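Local coordinates for 3-hydroxyisobutyrate dehydrogenase (Salmonella typhimurium, PDB 3G0O), which probably oxidises L-threonate to 2-oxo-tetronate with NAD(+) or, less readily, NADP(+), as a member of the 3-hydroxyisobutyrate dehydrogenase-related family, at residues Thr33-Asp37 / Phe61-Val65; Ser25-Leu31 / Asp159-Ser163; Ala194-Ala198 / Val289-Phe293. All coordinates share one frame; numbering follows the deposited sequence.

Interaction 1. Residues Thr33-Asp37 / Phe61-Val65; sequences TWGAD and FAGVV
Trp34 and Phe61 meet by each laying its CB on the other's ring. Trp34 CB lies 3.5 Å from the centroid of the Phe61 ring and 5° off the ring normal, a CH-pi contact over the centre of the face. In return Phe61 CB covers one face of the indole near its rim, 3.4 Å from Trp34 CE3. The two side chains run antiparallel alongside each other, with the five-membered ring of Trp34 inclined at 32° to the phenyl plane. A chi1 of 58° tucks Phe61 CG over its own backbone and lays the ring along strand 32-36. The ring edge meets Gly35 O, 3.4 Å from Phe61 CE2, and the methyl of Ala36, whose CB is 3.9 Å from Phe61 CZ. Val65 CG1 also comes obliquely to Trp34 CD1 at 4.1 Å, and Val64 CG2 approaches the benzo side more loosely. A tight turn brings these loop residues to the same indole, closed by the 2.9 Å bond from Val64 N to Phe61 O.

In the second shell, Trp34 NE1 is hydrogen-bonded to His9 ND1, which helps to fix the indole's rotation. The backbone of Trp34 pairs with Val10 and Ile12, and that of Gly35 with Gly53 and Ala55, while Thr33 packs on helix 17-28. The apolar contact therefore fastens the connection between strands 53-55 and 67-70 across strand 32-36, the crossover that joins the two halves of a Rossmann-type nucleotide-binding fold.

Interaction 2. Residues Ser25-Leu31 / Asp159-Ser163; sequences SCLRAGL and DAVAS
Ala29 and Ala160 point their methyl groups at each other, and their CB atoms come within 3.5 Å. With a side chain as short as that of Ala160, the last turns of helices 17-28 and 148-161 can draw close: Cys26 CA and Ala160 CA are 5.6 Å apart. The Ala160 methyl also lies over the backbone of Cys26 and looks toward Leu31 CD1 at the edge of the contact. On the more buried side, Cys26 SG meets Val161 CG1 at 3.9 Å; a chi1 of -75°, with SG anti to the carbonyl carbon, directs the sulfur there. Ser25 lays CB, rather than its hydroxyl, against the second helix, 3.4 Å from Ala160 O. Its OG turns back to Gly21 O in its own helix, and a weak bond from Arg28 NH2 also reaches it.

Two waters bridge the polar part of the seam. One donates to both Ser25 O, at 3.0 Å, and Ala160 O, at 2.8 Å. The other donates to Val161 O at 3.0 Å and only weakly to Ser25 OG. Helix 17-28 closes in a Schellman motif at Gly30, whose phi of 86° suits glycine, with Leu31 N bonded to Cys26 O. That turn brings Leu31 back to Ala160 and leads the chain into strand 32-36. The contact as a whole joins two helices of the Rossmann-type domain.

Both helices bring their C-terminal ends here, so main-chain carbonyls of similar polarity gather at the seam. Water probably eases their mutual repulsion by supplying the hydrogens, while methyl and thiol groups provide the direct adhesion.

Interaction 3. Residues Ala194-Ala198 / Val289-Phe293; sequences AEAMA and VIKIF
Ala194 O accepts the helical bond from Ala198 N at 2.9 Å, and the side chain of Ile290 lies against the same oxygen, with CG1 3.5 Å away. This covered carbonyl belongs to helix 174-202, the long helix of the all-helical C-terminal domain, which also carries the predicted active-site Lys179. A short 3-10 turn at the end of the modelled chain packs on it. Ile290 CG1 is anti to the backbone N (chi1 -167°), which stretches the branch between the two alanines: Ala198 CB lies 3.9 Å from Ile290 CG1, and CD1 continues to the CB of Met197, a selenomethionine. The bent remainder of Met197 leads off into helices 207-214 and 222-232. Ala194 meets the base of that branch, its methyl 3.6 Å from Ile290 CB and also touching Val289 CG1.

Phe293 closes the contact. Its CB rests 3.7 Å from Ala198 CB, while the far end of the ring lies obliquely over the helix backbone, with CE2 3.7 Å from Glu195 CA. The Glu195 side chain runs out extended past this ring, its CB 3.9 Å from Phe293 CZ and its carboxylate plane turned 72° from the ring. Both carboxylate oxygens are taken by the second subunit, OE1 by Leu265 N and OE2 by Ala266 N. Phe261 of that subunit meets the Phe293 ring, so the Phe293 ring lies between its own long helix and the dimer partner. Within the turn, Ile290 O lies in the plane of the Phe293 ring, at its edge.

In the fold
Interactions 1 and 2 belong to the N-terminal Rossmann-type domain and both reach the same sheet: helix 17-28 leads into strand 32-36, and Thr33 of interaction 1 packs on Cys26 and Leu27 of interaction 2. Interaction 3 lies in the helical domain, about 42 Å from interaction 1 and 38 Å from interaction 2, centre to centre. Interaction 1 is largely buried and relies on aromatic faces. Interaction 2, partly buried, joins two helix ends through small side chains and bridging waters. Interaction 3, also partly buried, uses aliphatic groups and a phenyl ring, and is the one of the three that touches the second subunit.

Interaction 1. Residues Thr33-Asp37 / Phe61-Val65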
ATOM      1  N   THR A  33     -11.800  23.838 -24.180  1.00 21.01           N
ATOM      2  CA  THR A  33     -11.555  23.901 -22.744  1.00 21.90           C
ATOM      3  C   THR A  33     -11.419  25.281 -22.103  1.00 21.91           C
ATOM      4  O   THR A  33     -10.688  26.147 -22.587  1.00 22.15           O
ATOM      5  CB  THR A  33     -10.292  23.073 -22.410  1.00 22.15           C
ATOM      6  OG1 THR A  33     -10.436  21.761 -22.966  1.00 21.68           O
ATOM      7  CG2 THR A  33     -10.083  22.965 -20.898  1.00 21.11           C
ATOM      8  N   TRP A  34     -12.132  25.462 -20.993  1.00 20.40           N
ATOM      9  CA  TRP A  34     -12.105  26.703 -20.227  1.00 21.25           C
ATOM     10  C   TRP A  34     -11.631  26.335 -18.820  1.00 22.80           C
ATOM     11  O   TRP A  34     -11.891  25.227 -18.348  1.00 21.97           O
ATOM     12  CB  TRP A  34     -13.500  27.321 -20.122  1.00 22.53           C
ATOM     13  CG  TRP A  34     -14.157  27.620 -21.437  1.00 25.07           C
ATOM     14  CD1 TRP A  34     -14.752  26.727 -22.282  1.00 26.27           C
ATOM     15  CD2 TRP A  34     -14.296  28.905 -22.049  1.00 26.65           C
ATOM     16  NE1 TRP A  34     -15.254  27.378 -23.387  1.00 25.58           N
ATOM     17  CE2 TRP A  34     -14.983  28.718 -23.270  1.00 28.14           C
ATOM     18  CE3 TRP A  34     -13.895  30.199 -21.690  1.00 26.17           C
ATOM     19  CZ2 TRP A  34     -15.292  29.780 -24.130  1.00 28.01           C
ATOM     20  CZ3 TRP A  34     -14.200  31.258 -22.544  1.00 28.19           C
ATOM     21  CH2 TRP A  34     -14.888  31.039 -23.752  1.00 28.85           C
ATOM     22  N   GLY A  35     -10.941  27.261 -18.161  1.00 21.53           N
ATOM     23  CA  GLY A  35     -10.453  27.008 -16.816  1.00 22.27           C
ATOM     24  C   GLY A  35     -10.743  28.145 -15.854  1.00 22.64           C
ATOM     25  O   GLY A  35     -10.842  29.303 -16.256  1.00 23.93           O
ATOM     26  N   ALA A  36     -10.886  27.819 -14.574  1.00 21.85           N
ATOM     27  CA  ALA A  36     -11.153  28.832 -13.560  1.00 22.42           C
ATOM     28  C   ALA A  36     -10.388  28.504 -12.286  1.00 24.40           C
ATOM     29  O   ALA A  36     -10.537  27.417 -11.729  1.00 22.89           O
ATOM     30  CB  ALA A  36     -12.641  28.905 -13.264  1.00 22.18           C
ATOM     31  N   ASP A  37      -9.565  29.445 -11.835  1.00 24.52           N
ATOM     32  CA  ASP A  37      -8.780  29.264 -10.618  1.00 26.32           C
ATOM     33  C   ASP A  37      -8.225  30.615 -10.180  1.00 27.72           C
ATOM     34  O   ASP A  37      -7.929  31.475 -11.018  1.00 27.20           O
ATOM     35  CB  ASP A  37      -7.615  28.302 -10.863  1.00 26.64           C
ATOM     36  CG  ASP A  37      -7.017  27.770  -9.567  1.00 28.92           C
ATOM     37  OD1 ASP A  37      -7.603  26.834  -8.981  1.00 28.14           O
ATOM     38  OD2 ASP A  37      -5.971  28.297  -9.125  1.00 29.24           O
ATOM     39  N   PHE A  61     -17.736  31.962 -18.482  1.00 27.50           N
ATOM     40  CA  PHE A  61     -18.065  30.927 -19.459  1.00 25.50           C
ATOM     41  C   PHE A  61     -19.115  29.892 -19.054  1.00 24.86           C
ATOM     42  O   PHE A  61     -19.514  29.068 -19.875  1.00 24.69           O
ATOM     43  CB  PHE A  61     -16.774  30.212 -19.887  1.00 23.45           C
ATOM     44  CG  PHE A  61     -16.010  29.592 -18.747  1.00 22.91           C
ATOM     45  CD1 PHE A  61     -16.461  28.419 -18.141  1.00 21.44           C
ATOM     46  CD2 PHE A  61     -14.849  30.189 -18.266  1.00 22.13           C
ATOM     47  CE1 PHE A  61     -15.764  27.849 -17.069  1.00 22.41           C
ATOM     48  CE2 PHE A  61     -14.144  29.629 -17.197  1.00 22.60           C
ATOM     49  CZ  PHE A  61     -14.602  28.458 -16.598  1.00 22.78           C
ATOM     50  N   ALA A  62     -19.570  29.936 -17.805  1.00 25.25           N
ATOM     51  CA  ALA A  62     -20.565  28.979 -17.324  1.00 26.18           C
ATOM     52  C   ALA A  62     -21.800  28.910 -18.220  1.00 26.01           C
ATOM     53  O   ALA A  62     -22.431  27.859 -18.348  1.00 24.82           O
ATOM     54  CB  ALA A  62     -20.976  29.331 -15.899  1.00 25.32           C
ATOM     55  N   GLY A  63     -22.137  30.033 -18.844  1.00 26.60           N
ATOM     56  CA  GLY A  63     -23.301  30.072 -19.708  1.00 27.29           C
ATOM     57  C   GLY A  63     -23.173  29.373 -21.050  1.00 27.58           C
ATOM     58  O   GLY A  63     -24.168  29.243 -21.763  1.00 28.99           O
ATOM     59  N   VAL A  64     -21.978  28.913 -21.407  1.00 27.00           N
ATOM     60  CA  VAL A  64     -21.805  28.246 -22.695  1.00 26.67           C
ATOM     61  C   VAL A  64     -21.269  26.823 -22.627  1.00 25.40           C
ATOM     62  O   VAL A  64     -21.317  26.092 -23.619  1.00 24.15           O
ATOM     63  CB  VAL A  64     -20.864  29.046 -23.629  1.00 28.66           C
ATOM     64  CG1 VAL A  64     -21.376  30.465 -23.789  1.00 29.59           C
ATOM     65  CG2 VAL A  64     -19.442  29.029 -23.083  1.00 28.39           C
ATOM     66  N   VAL A  65     -20.754  26.422 -21.470  1.00 21.87           N
ATOM     67  CA  VAL A  65     -20.204  25.081 -21.347  1.00 20.37           C
ATOM     68  C   VAL A  65     -21.266  23.988 -21.362  1.00 18.20           C
ATOM     69  O   VAL A  65     -22.381  24.173 -20.875  1.00 19.53           O
ATOM     70  CB  VAL A  65     -19.365  24.921 -20.054  1.00 18.59           C
ATOM     71  CG1 VAL A  65     -18.148  25.825 -20.111  1.00 20.14           C
ATOM     72  CG2 VAL A  65     -20.218  25.234 -18.833  1.00 19.23           C
TER

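Interaction 2. Residues Ser25-Leu31 / Asp159-Ser163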
ATOM      1  N   SER A  25      -5.892  17.206 -20.264  1.00 21.92           N
ATOM      2  CA  SER A  25      -6.414  16.014 -20.910  1.00 22.38           C
ATOM      3  C   SER A  25      -7.581  16.395 -21.818  1.00 21.68           C
ATOM      4  O   SER A  25      -7.740  15.830 -22.897  1.00 23.06           O
ATOM      5  CB  SER A  25      -6.853  14.998 -19.856  1.00 22.18           C
ATOM      6  OG  SER A  25      -5.734  14.565 -19.099  1.00 22.80           O
ATOM      7  N   CYS A  26      -8.398  17.353 -21.383  1.00 22.30           N
ATOM      8  CA  CYS A  26      -9.520  17.800 -22.206  1.00 23.22           C
ATOM      9  C   CYS A  26      -8.980  18.495 -23.453  1.00 23.60           C
ATOM     10  O   CYS A  26      -9.522  18.330 -24.544  1.00 23.91           O
ATOM     11  CB  CYS A  26     -10.421  18.757 -21.428  1.00 22.71           C
ATOM     12  SG  CYS A  26     -11.465  17.948 -20.198  1.00 22.75           S
ATOM     13  N   LEU A  27      -7.910  19.272 -23.285  1.00 24.29           N
ATOM     14  CA  LEU A  27      -7.295  19.967 -24.413  1.00 25.58           C
ATOM     15  C   LEU A  27      -6.733  18.956 -25.410  1.00 26.14           C
ATOM     16  O   LEU A  27      -6.860  19.137 -26.621  1.00 25.94           O
ATOM     17  CB  LEU A  27      -6.184  20.916 -23.932  1.00 25.16           C
ATOM     18  CG  LEU A  27      -6.628  22.292 -23.417  1.00 24.88           C
ATOM     19  CD1 LEU A  27      -5.412  23.143 -23.037  1.00 25.46           C
ATOM     20  CD2 LEU A  27      -7.434  22.994 -24.517  1.00 26.92           C
ATOM     21  N   ARG A  28      -6.116  17.886 -24.911  1.00 26.13           N
ATOM     22  CA  ARG A  28      -5.566  16.867 -25.801  1.00 26.57           C
ATOM     23  C   ARG A  28      -6.685  16.152 -26.537  1.00 27.03           C
ATOM     24  O   ARG A  28      -6.520  15.740 -27.683  1.00 27.64           O
ATOM     25  CB  ARG A  28      -4.749  15.822 -25.033  1.00 28.20           C
ATOM     26  CG  ARG A  28      -3.409  16.308 -24.517  1.00 31.94           C
ATOM     27  CD  ARG A  28      -2.461  15.131 -24.296  1.00 33.67           C
ATOM     28  NE  ARG A  28      -3.064  14.082 -23.481  1.00 35.49           N
ATOM     29  CZ  ARG A  28      -3.280  14.178 -22.172  1.00 35.39           C
ATOM     30  NH1 ARG A  28      -2.938  15.278 -21.515  1.00 35.19           N
ATOM     31  NH2 ARG A  28      -3.855  13.174 -21.523  1.00 33.97           N
ATOM     32  N   ALA A  29      -7.823  16.001 -25.866  1.00 26.57           N
ATOM     33  CA  ALA A  29      -8.971  15.323 -26.450  1.00 27.14           C
ATOM     34  C   ALA A  29      -9.652  16.170 -27.519  1.00 26.58           C
ATOM     35  O   ALA A  29     -10.542  15.691 -28.216  1.00 26.79           O
ATOM     36  CB  ALA A  29      -9.972  14.958 -25.356  1.00 26.16           C
ATOM     37  N   GLY A  30      -9.244  17.430 -27.635  1.00 26.90           N
ATOM     38  CA  GLY A  30      -9.826  18.306 -28.637  1.00 26.90           C
ATOM     39  C   GLY A  30     -11.103  19.010 -28.213  1.00 27.22           C
ATOM     40  O   GLY A  30     -11.819  19.570 -29.045  1.00 27.73           O
ATOM     41  N   LEU A  31     -11.403  18.985 -26.923  1.00 25.98           N
ATOM     42  CA  LEU A  31     -12.600  19.648 -26.428  1.00 25.12           C
ATOM     43  C   LEU A  31     -12.290  21.126 -26.218  1.00 24.47           C
ATOM     44  O   LEU A  31     -11.155  21.480 -25.897  1.00 25.52           O
ATOM     45  CB  LEU A  31     -13.040  19.030 -25.095  1.00 25.68           C
ATOM     46  CG  LEU A  31     -13.221  17.509 -25.025  1.00 24.76           C
ATOM     47  CD1 LEU A  31     -13.581  17.105 -23.600  1.00 24.47           C
ATOM     48  CD2 LEU A  31     -14.301  17.063 -26.003  1.00 26.39           C
ATOM     49  N   ASP A 159     -14.118  10.262 -20.886  1.00 19.40           N
ATOM     50  CA  ASP A 159     -13.223   9.582 -21.825  1.00 19.44           C
ATOM     51  C   ASP A 159     -11.861  10.276 -21.869  1.00 19.31           C
ATOM     52  O   ASP A 159     -10.824   9.633 -22.017  1.00 19.74           O
ATOM     53  CB  ASP A 159     -13.805   9.588 -23.251  1.00 22.68           C
ATOM     54  CG  ASP A 159     -14.955   8.610 -23.437  1.00 26.04           C
ATOM     55  OD1 ASP A 159     -15.274   7.841 -22.505  1.00 26.82           O
ATOM     56  OD2 ASP A 159     -15.538   8.613 -24.544  1.00 26.45           O
ATOM     57  N   ALA A 160     -11.872  11.597 -21.742  1.00 18.70           N
ATOM     58  CA  ALA A 160     -10.644  12.377 -21.809  1.00 19.67           C
ATOM     59  C   ALA A 160      -9.798  12.368 -20.542  1.00 19.14           C
ATOM     60  O   ALA A 160      -8.592  12.135 -20.596  1.00 18.56           O
ATOM     61  CB  ALA A 160     -10.971  13.816 -22.190  1.00 20.55           C
ATOM     62  N   VAL A 161     -10.434  12.626 -19.407  1.00 19.38           N
ATOM     63  CA  VAL A 161      -9.716  12.703 -18.142  1.00 19.03           C
ATOM     64  C   VAL A 161      -9.461  11.389 -17.412  1.00 19.81           C
ATOM     65  O   VAL A 161      -8.533  11.308 -16.606  1.00 18.19           O
ATOM     66  CB  VAL A 161     -10.445  13.650 -17.161  1.00 17.63           C
ATOM     67  CG1 VAL A 161     -10.753  14.966 -17.849  1.00 17.91           C
ATOM     68  CG2 VAL A 161     -11.724  12.993 -16.648  1.00 18.52           C
ATOM     69  N   ALA A 162     -10.261  10.364 -17.694  1.00 19.44           N
ATOM     70  CA  ALA A 162     -10.114   9.090 -16.993  1.00 19.00           C
ATOM     71  C   ALA A 162      -9.783   7.865 -17.833  1.00 20.89           C
ATOM     72  O   ALA A 162     -10.024   7.831 -19.042  1.00 21.28           O
ATOM     73  CB  ALA A 162     -11.377   8.814 -16.195  1.00 17.25           C
ATOM     74  N   SER A 163      -9.226   6.857 -17.162  1.00 20.48           N
ATOM     75  CA  SER A 163      -8.882   5.588 -17.795  1.00 21.75           C
ATOM     76  C   SER A 163      -9.688   4.467 -17.127  1.00 21.75           C
ATOM     77  O   SER A 163      -9.835   3.379 -17.679  1.00 23.66           O
ATOM     78  CB  SER A 163      -7.379   5.311 -17.681  1.00 22.15           C
ATOM     79  OG  SER A 163      -6.947   5.319 -16.336  1.00 24.99           O
TER
HETATM   80  O   HOH W   1      -7.226  13.960 -16.157  1.00 20.17           O
HETATM   81  O   HOH W   2      -7.162  12.924 -22.846  1.00 32.43           O

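Interaction 3. Residues Ala194-Ala198 / Val289-Phe293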
ATOM      1  N   ALA A 194       4.668   6.854   7.768  1.00 11.80           N
ATOM      2  CA  ALA A 194       5.387   7.762   8.650  1.00 11.63           C
ATOM      3  C   ALA A 194       5.837   7.058   9.920  1.00 12.02           C
ATOM      4  O   ALA A 194       6.968   7.233  10.370  1.00 11.13           O
ATOM      5  CB  ALA A 194       4.511   8.955   9.005  1.00 10.69           C
ATOM      6  N   GLU A 195       4.947   6.262  10.501  1.00 11.82           N
ATOM      7  CA  GLU A 195       5.274   5.540  11.720  1.00 13.14           C
ATOM      8  C   GLU A 195       6.460   4.611  11.485  1.00 13.29           C
ATOM      9  O   GLU A 195       7.399   4.579  12.282  1.00 14.50           O
ATOM     10  CB  GLU A 195       4.058   4.739  12.200  1.00 11.72           C
ATOM     11  CG  GLU A 195       4.275   3.975  13.499  1.00 13.27           C
ATOM     12  CD  GLU A 195       2.976   3.435  14.058  1.00 15.13           C
ATOM     13  OE1 GLU A 195       2.046   4.241  14.278  1.00 15.12           O
ATOM     14  OE2 GLU A 195       2.884   2.210  14.276  1.00 16.18           O
ATOM     15  N   ALA A 196       6.425   3.875  10.379  1.00 13.87           N
ATOM     16  CA  ALA A 196       7.497   2.938  10.050  1.00 15.15           C
ATOM     17  C   ALA A 196       8.837   3.623   9.773  1.00 14.39           C
ATOM     18  O   ALA A 196       9.885   3.137  10.198  1.00 13.20           O
ATOM     19  CB  ALA A 196       7.092   2.091   8.854  1.00 13.09           C
HETATM   20  N   MSE A 197       8.807   4.751   9.073  1.00 13.42           N
HETATM   21  CA  MSE A 197      10.047   5.461   8.763  1.00 14.43           C
HETATM   22  C   MSE A 197      10.632   6.129  10.002  1.00 13.44           C
HETATM   23  O   MSE A 197      11.842   6.180  10.161  1.00 14.02           O
HETATM   24  CB  MSE A 197       9.817   6.493   7.653  1.00 13.45           C
HETATM   25  CG  MSE A 197       9.550   5.867   6.292  1.00 14.93           C
HETATM   26 SE   MSE A 197      11.093   4.870   5.589  1.00 27.50          SE
HETATM   27  CE  MSE A 197      11.735   6.204   4.353  1.00 22.86           C
ATOM     28  N   ALA A 198       9.773   6.639  10.883  1.00 12.30           N
ATOM     29  CA  ALA A 198      10.263   7.265  12.103  1.00 12.42           C
ATOM     30  C   ALA A 198      10.928   6.178  12.953  1.00 12.60           C
ATOM     31  O   ALA A 198      11.964   6.408  13.573  1.00 10.98           O
ATOM     32  CB  ALA A 198       9.109   7.916  12.873  1.00 11.31           C
ATOM     33  N   VAL A 289       3.139  14.378   8.972  1.00 13.00           N
ATOM     34  CA  VAL A 289       2.529  13.727  10.125  1.00 13.83           C
ATOM     35  C   VAL A 289       3.638  12.966  10.867  1.00 14.52           C
ATOM     36  O   VAL A 289       3.534  12.693  12.065  1.00 16.15           O
ATOM     37  CB  VAL A 289       1.417  12.733   9.693  1.00 12.77           C
ATOM     38  CG1 VAL A 289       2.007  11.615   8.839  1.00 14.22           C
ATOM     39  CG2 VAL A 289       0.723  12.164  10.926  1.00 15.52           C
ATOM     40  N   ILE A 290       4.709  12.637  10.146  1.00 13.79           N
ATOM     41  CA  ILE A 290       5.834  11.922  10.735  1.00 12.83           C
ATOM     42  C   ILE A 290       6.492  12.755  11.845  1.00 14.36           C
ATOM     43  O   ILE A 290       7.157  12.219  12.730  1.00 13.96           O
ATOM     44  CB  ILE A 290       6.904  11.581   9.659  1.00 13.89           C
ATOM     45  CG1 ILE A 290       7.900  10.566  10.224  1.00 13.94           C
ATOM     46  CG2 ILE A 290       7.647  12.849   9.231  1.00 15.81           C
ATOM     47  CD1 ILE A 290       8.882  10.018   9.194  1.00 13.74           C
ATOM     48  N   LYS A 291       6.290  14.067  11.805  1.00 14.57           N
ATOM     49  CA  LYS A 291       6.887  14.947  12.802  1.00 16.63           C
ATOM     50  C   LYS A 291       6.340  14.791  14.223  1.00 16.22           C
ATOM     51  O   LYS A 291       6.953  15.273  15.177  1.00 16.53           O
ATOM     52  CB  LYS A 291       6.771  16.405  12.343  1.00 16.61           C
ATOM     53  CG  LYS A 291       7.605  16.695  11.101  1.00 18.12           C
ATOM     54  CD  LYS A 291       7.517  18.152  10.673  1.00 17.83           C
ATOM     55  CE  LYS A 291       8.434  18.423   9.484  1.00 20.18           C
ATOM     56  NZ  LYS A 291       8.403  19.851   9.057  1.00 18.89           N
ATOM     57  N   ILE A 292       5.199  14.123  14.383  1.00 15.15           N
ATOM     58  CA  ILE A 292       4.655  13.938  15.729  1.00 15.67           C
ATOM     59  C   ILE A 292       5.537  12.980  16.531  1.00 15.90           C
ATOM     60  O   ILE A 292       5.424  12.882  17.754  1.00 14.70           O
ATOM     61  CB  ILE A 292       3.207  13.391  15.699  1.00 15.72           C
ATOM     62  CG1 ILE A 292       3.177  11.988  15.090  1.00 15.81           C
ATOM     63  CG2 ILE A 292       2.317  14.340  14.906  1.00 16.46           C
ATOM     64  CD1 ILE A 292       1.793  11.349  15.114  1.00 17.63           C
ATOM     65  N   PHE A 293       6.425  12.286  15.827  1.00 15.90           N
ATOM     66  CA  PHE A 293       7.337  11.329  16.442  1.00 18.06           C
ATOM     67  C   PHE A 293       8.624  12.009  16.899  1.00 20.32           C
ATOM     68  O   PHE A 293       9.238  11.522  17.870  1.00 23.40           O
ATOM     69  CB  PHE A 293       7.651  10.201  15.451  1.00 16.67           C
ATOM     70  CG  PHE A 293       6.482   9.289  15.187  1.00 15.09           C
ATOM     71  CD1 PHE A 293       6.109   8.329  16.125  1.00 15.31           C
ATOM     72  CD2 PHE A 293       5.731   9.414  14.022  1.00 14.09           C
ATOM     73  CE1 PHE A 293       5.000   7.498  15.904  1.00 14.45           C
ATOM     74  CE2 PHE A 293       4.625   8.592  13.791  1.00 12.46           C
ATOM     75  CZ  PHE A 293       4.260   7.635  14.738  1.00 14.82           C
TER